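Local atomic coordinates of reducing end xylose-releasing exo-oligoxylanase (Bacillus halodurans, PDB entry 1WU4), a protein that hydrolyses xylooligosaccharides of three or more units, releasing xylose from the reducing end with inversion of anomeric configuration. Residues 233-236 / 237-240; 315-318 / 319-322. The protein carries 1 engineered substitution. One frame throughout, in Å; residues are numbered along the deposited sequence.

Contact 1: 233-236 / 237-240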
ATOM      1  N   ALA A 233     -11.594  12.109   6.988  1.00 10.20           N
ATOM      2  CA  ALA A 233     -10.164  12.412   7.028  1.00 10.32           C
ATOM      3  C   ALA A 233      -9.700  13.302   5.872  1.00  9.52           C
ATOM      4  O   ALA A 233      -8.766  14.093   6.028  1.00 11.27           O
ATOM      5  CB  ALA A 233      -9.361  11.120   7.042  1.00 13.47           C
ATOM      6  N   CYS A 234     -10.352  13.179   4.718  1.00  9.76           N
ATOM      7  CA  CYS A 234      -9.994  13.978   3.548  1.00 10.18           C
ATOM      8  C   CYS A 234     -10.644  15.357   3.597  1.00 11.48           C
ATOM      9  O   CYS A 234     -11.844  15.474   3.858  1.00 12.93           O
ATOM     10  CB  CYS A 234     -10.424  13.260   2.266  1.00 11.33           C
ATOM     11  SG  CYS A 234      -9.578  11.693   1.970  1.00 10.84           S
ATOM     12  N   HIS A 235      -9.858  16.398   3.336  1.00 10.42           N
ATOM     13  CA  HIS A 235     -10.382  17.762   3.352  1.00 11.13           C
ATOM     14  C   HIS A 235     -11.538  17.853   2.359  1.00 10.51           C
ATOM     15  O   HIS A 235     -11.425  17.393   1.223  1.00 11.26           O
ATOM     16  CB  HIS A 235      -9.280  18.761   2.992  1.00 11.72           C
ATOM     17  CG  HIS A 235      -9.658  20.187   3.243  1.00 12.38           C
ATOM     18  ND1 HIS A 235     -10.353  20.946   2.326  1.00 14.34           N
ATOM     19  CD2 HIS A 235      -9.485  20.974   4.330  1.00 13.39           C
ATOM     20  CE1 HIS A 235     -10.592  22.140   2.839  1.00 12.62           C
ATOM     21  NE2 HIS A 235     -10.076  22.182   4.055  1.00 14.71           N
ATOM     22  N   PRO A 236     -12.664  18.458   2.772  1.00 11.84           N
ATOM     23  CA  PRO A 236     -13.836  18.584   1.900  1.00 14.30           C
ATOM     24  C   PRO A 236     -13.673  19.371   0.607  1.00 11.94           C
ATOM     25  O   PRO A 236     -14.420  19.149  -0.344  1.00 14.40           O
ATOM     26  CB  PRO A 236     -14.885  19.193   2.825  1.00 16.45           C
ATOM     27  CG  PRO A 236     -14.069  20.044   3.730  1.00 18.05           C
ATOM     28  CD  PRO A 236     -12.892  19.147   4.056  1.00 11.61           C
ATOM     29  N   GLU A 237     -12.705  20.279   0.562  1.00 12.28           N
ATOM     30  CA  GLU A 237     -12.497  21.084  -0.637  1.00 12.65           C
ATOM     31  C   GLU A 237     -11.354  20.593  -1.522  1.00 12.62           C
ATOM     32  O   GLU A 237     -11.512  20.454  -2.737  1.00 12.50           O
ATOM     33  CB  GLU A 237     -12.238  22.543  -0.251  1.00 16.61           C
ATOM     34  CG  GLU A 237     -13.280  23.134   0.684  1.00 24.67           C
ATOM     35  CD  GLU A 237     -14.691  23.000   0.150  1.00 27.45           C
ATOM     36  OE1 GLU A 237     -14.949  23.486  -0.970  1.00 31.78           O
ATOM     37  OE2 GLU A 237     -15.542  22.410   0.852  1.00 31.71           O
ATOM     38  N   THR A 238     -10.208  20.318  -0.908  1.00 11.84           N
ATOM     39  CA  THR A 238      -9.022  19.874  -1.636  1.00 12.04           C
ATOM     40  C   THR A 238      -8.917  18.364  -1.796  1.00 11.18           C
ATOM     41  O   THR A 238      -8.235  17.882  -2.702  1.00 11.73           O
ATOM     42  CB  THR A 238      -7.748  20.308  -0.923  1.00 11.17           C
ATOM     43  OG1 THR A 238      -7.669  19.617   0.329  1.00 11.12           O
ATOM     44  CG2 THR A 238      -7.757  21.809  -0.671  1.00 12.10           C
ATOM     45  N   GLY A 239      -9.568  17.630  -0.901  1.00 10.94           N
ATOM     46  CA  GLY A 239      -9.513  16.180  -0.945  1.00  9.96           C
ATOM     47  C   GLY A 239      -8.238  15.638  -0.316  1.00  9.15           C
ATOM     48  O   GLY A 239      -8.044  14.425  -0.259  1.00 10.57           O
ATOM     49  N   LEU A 240      -7.382  16.530   0.174  1.00  9.72           N
ATOM     50  CA  LEU A 240      -6.111  16.125   0.777  1.00  8.42           C
ATOM     51  C   LEU A 240      -6.265  15.546   2.181  1.00  9.73           C
ATOM     52  O   LEU A 240      -6.979  16.097   3.017  1.00 10.17           O
ATOM     53  CB  LEU A 240      -5.151  17.318   0.828  1.00 10.13           C
ATOM     54  CG  LEU A 240      -4.874  18.045  -0.492  1.00  8.80           C
ATOM     55  CD1 LEU A 240      -3.912  19.193  -0.228  1.00 12.31           C
ATOM     56  CD2 LEU A 240      -4.296  17.085  -1.522  1.00 10.46           C
TER
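Gly239 N donates to His235 O (2.8 Å), closing an alpha-turn just after helix 216-233, and His235 N donates to Leu240 O (2.9 Å), tying the two arms beyond it, so that 233-236 and 237-240 run 148° apart. The imidazole of His235 lies against the turn with ND1 directed at it. With CG anti to the backbone N (chi1 -169°), His235 ND1 faces two amides, both tilted from the ring plane: it accepts from Glu237 N at 3.0 Å and, nearly straight, from Thr238 N at 3.3 Å. Pro236 CD lies over one face of the His235 ring, offset toward the rim. The Glu237 side chain crosses the ring edge, its CB 3.5 Å from His235 CE1. Thr238 OG1 receives Leu240 N at 3.1 Å in an ST turn, is also hydrogen-bonded to Ile308 O, and presses on His235 CB. At Gly239 phi is positive, which favours glycine. Replacing His235 with an alanine would probably leave the amides of Glu237 and Thr238 without their shared acceptor and open a gap beside Pro236 CD. Because ND1 takes two N-H groups, it most likely carries no proton, which suggests a neutral ring protonated at NE2.

Contact 2: 315-318 / 319-322; sequences EKSL and HPVG
The imidazole of His319 lies over the carbonyl group of Leu318, its CG 3.2 Å from Leu318 C, so that the peptide just before the residue passes across one ring face. CG sits anti to the carbonyl carbon of its own residue (chi1 -58°), and this turn of the side chain brings the ring back over the preceding peptide. Leu318 CB adds an off-centre CH-pi contact, 4.2 Å from the His319 ring centroid, while the rest of the leucine leads away; its side chain also touches Phe261. Ser317 reaches in from its own backbone: OG accepts from His319 N at 3.2 Å, a somewhat bent bond, and also pairs with Tyr265 OH. A small hydroxyl suits this buried spot, since it can hold both partners while remaining close to the Pro320 ring. His319 occupies the N-cap position of helix 320-329, in a chain whose fold is the (alpha/alpha)6 barrel of glycoside hydrolase family 8. Proline fits the first helical turn, where a backbone N-H has no carbonyl to meet, and Pro320 CD packs 3.5 Å from Leu318 C. Asp361 joins this helix start to helix 358-372, OD2 hydrogen-bonded to His319 ND1 and OD1 to Gly322 N. Tyr360 meets the imidazole edge-to-face, and the side chain of His319 is about 8 Å from that of Asp263, the probable proton acceptor.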
ATOM      1  N   GLU A 315       8.707  23.989   1.958  1.00 12.26           N
ATOM      2  CA  GLU A 315       9.275  22.671   1.701  1.00 10.66           C
ATOM      3  C   GLU A 315       8.657  21.963   0.502  1.00 13.85           C
ATOM      4  O   GLU A 315       7.434  21.879   0.367  1.00 12.09           O
ATOM      5  CB  GLU A 315       9.144  21.774   2.941  1.00 12.86           C
ATOM      6  CG  GLU A 315       9.617  20.342   2.693  1.00 13.89           C
ATOM      7  CD  GLU A 315       9.617  19.476   3.938  1.00 14.77           C
ATOM      8  OE1 GLU A 315       8.776  19.695   4.835  1.00 13.73           O
ATOM      9  OE2 GLU A 315      10.459  18.554   4.011  1.00 16.88           O
ATOM     10  N   LYS A 316       9.520  21.459  -0.372  1.00 12.52           N
ATOM     11  CA  LYS A 316       9.074  20.738  -1.553  1.00 11.37           C
ATOM     12  C   LYS A 316       8.743  19.299  -1.185  1.00 12.70           C
ATOM     13  O   LYS A 316       9.233  18.766  -0.188  1.00 11.90           O
ATOM     14  CB  LYS A 316      10.173  20.717  -2.619  1.00 14.13           C
ATOM     15  CG  LYS A 316      10.534  22.065  -3.215  1.00 18.58           C
ATOM     16  CD  LYS A 316       9.435  22.585  -4.122  1.00 22.80           C
ATOM     17  CE  LYS A 316       9.905  23.804  -4.900  1.00 25.43           C
ATOM     18  NZ  LYS A 316      11.065  23.473  -5.774  1.00 26.37           N
ATOM     19  N   SER A 317       7.899  18.679  -1.997  1.00 11.71           N
ATOM     20  CA  SER A 317       7.555  17.282  -1.806  1.00 10.40           C
ATOM     21  C   SER A 317       8.870  16.517  -1.919  1.00 10.27           C
ATOM     22  O   SER A 317       9.701  16.832  -2.774  1.00 11.97           O
ATOM     23  CB  SER A 317       6.605  16.830  -2.915  1.00 10.60           C
ATOM     24  OG  SER A 317       6.495  15.418  -2.956  1.00  9.86           O
ATOM     25  N   LEU A 318       9.067  15.525  -1.059  1.00  9.80           N
ATOM     26  CA  LEU A 318      10.286  14.730  -1.114  1.00  9.79           C
ATOM     27  C   LEU A 318      10.110  13.581  -2.102  1.00 10.15           C
ATOM     28  O   LEU A 318      11.081  12.920  -2.473  1.00 11.50           O
ATOM     29  CB  LEU A 318      10.624  14.173   0.271  1.00 13.32           C
ATOM     30  CG  LEU A 318      11.222  15.169   1.268  1.00 15.39           C
ATOM     31  CD1 LEU A 318      11.305  14.529   2.643  1.00 17.98           C
ATOM     32  CD2 LEU A 318      12.601  15.601   0.793  1.00 18.36           C
ATOM     33  N   HIS A 319       8.872  13.360  -2.538  1.00  9.79           N
ATOM     34  CA  HIS A 319       8.562  12.271  -3.461  1.00 10.40           C
ATOM     35  C   HIS A 319       7.537  12.687  -4.517  1.00 10.83           C
ATOM     36  O   HIS A 319       6.450  12.114  -4.598  1.00 10.84           O
ATOM     37  CB  HIS A 319       8.034  11.074  -2.662  1.00 11.21           C
ATOM     38  CG  HIS A 319       8.992  10.575  -1.626  1.00 10.79           C
ATOM     39  ND1 HIS A 319      10.118   9.847  -1.945  1.00 10.79           N
ATOM     40  CD2 HIS A 319       9.012  10.730  -0.281  1.00 11.35           C
ATOM     41  CE1 HIS A 319      10.791   9.576  -0.840  1.00 11.04           C
ATOM     42  NE2 HIS A 319      10.141  10.101   0.183  1.00 13.81           N
ATOM     43  N   PRO A 320       7.881  13.678  -5.355  1.00  9.97           N
ATOM     44  CA  PRO A 320       6.958  14.143  -6.396  1.00  9.81           C
ATOM     45  C   PRO A 320       6.562  13.082  -7.422  1.00 10.35           C
ATOM     46  O   PRO A 320       5.432  13.083  -7.907  1.00 10.17           O
ATOM     47  CB  PRO A 320       7.698  15.333  -7.012  1.00 11.22           C
ATOM     48  CG  PRO A 320       9.146  15.015  -6.755  1.00 10.16           C
ATOM     49  CD  PRO A 320       9.120  14.474  -5.354  1.00 12.69           C
ATOM     50  N   VAL A 321       7.482  12.180  -7.755  1.00  9.87           N
ATOM     51  CA  VAL A 321       7.172  11.121  -8.713  1.00  9.69           C
ATOM     52  C   VAL A 321       6.128  10.186  -8.092  1.00  9.72           C
ATOM     53  O   VAL A 321       5.195   9.750  -8.764  1.00 10.10           O
ATOM     54  CB  VAL A 321       8.447  10.329  -9.109  1.00  9.74           C
ATOM     55  CG1 VAL A 321       8.075   9.105  -9.938  1.00 13.09           C
ATOM     56  CG2 VAL A 321       9.377  11.230  -9.915  1.00 12.35           C
ATOM     57  N   GLY A 322       6.283   9.893  -6.803  1.00  9.30           N
ATOM     58  CA  GLY A 322       5.319   9.045  -6.125  1.00  9.27           C
ATOM     59  C   GLY A 322       3.956   9.721  -6.101  1.00  7.95           C
ATOM     60  O   GLY A 322       2.930   9.065  -6.277  1.00  9.86           O
TER

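Overall arrangement
Coming from the N terminus, the chain runs down helix 216-233 and at once makes the tight turn of contact 1, which sends it on toward strand 245-246. It then passes Asp263 and helices 265-278 and 282-295, the second of which packs against Thr238 and Leu240. After strand 312-313 comes contact 2, where 315-318 leads into helix 320-329. The two are in series, neither enclosing nor crossing the other, and do not touch: their centres are 19 Å apart and their nearest atoms about 11 Å. Contact 1 follows the end of helix 216-233 and packs its loop on helix 282-295, whereas contact 2 starts a helix nearer Asp263, the probable proton acceptor.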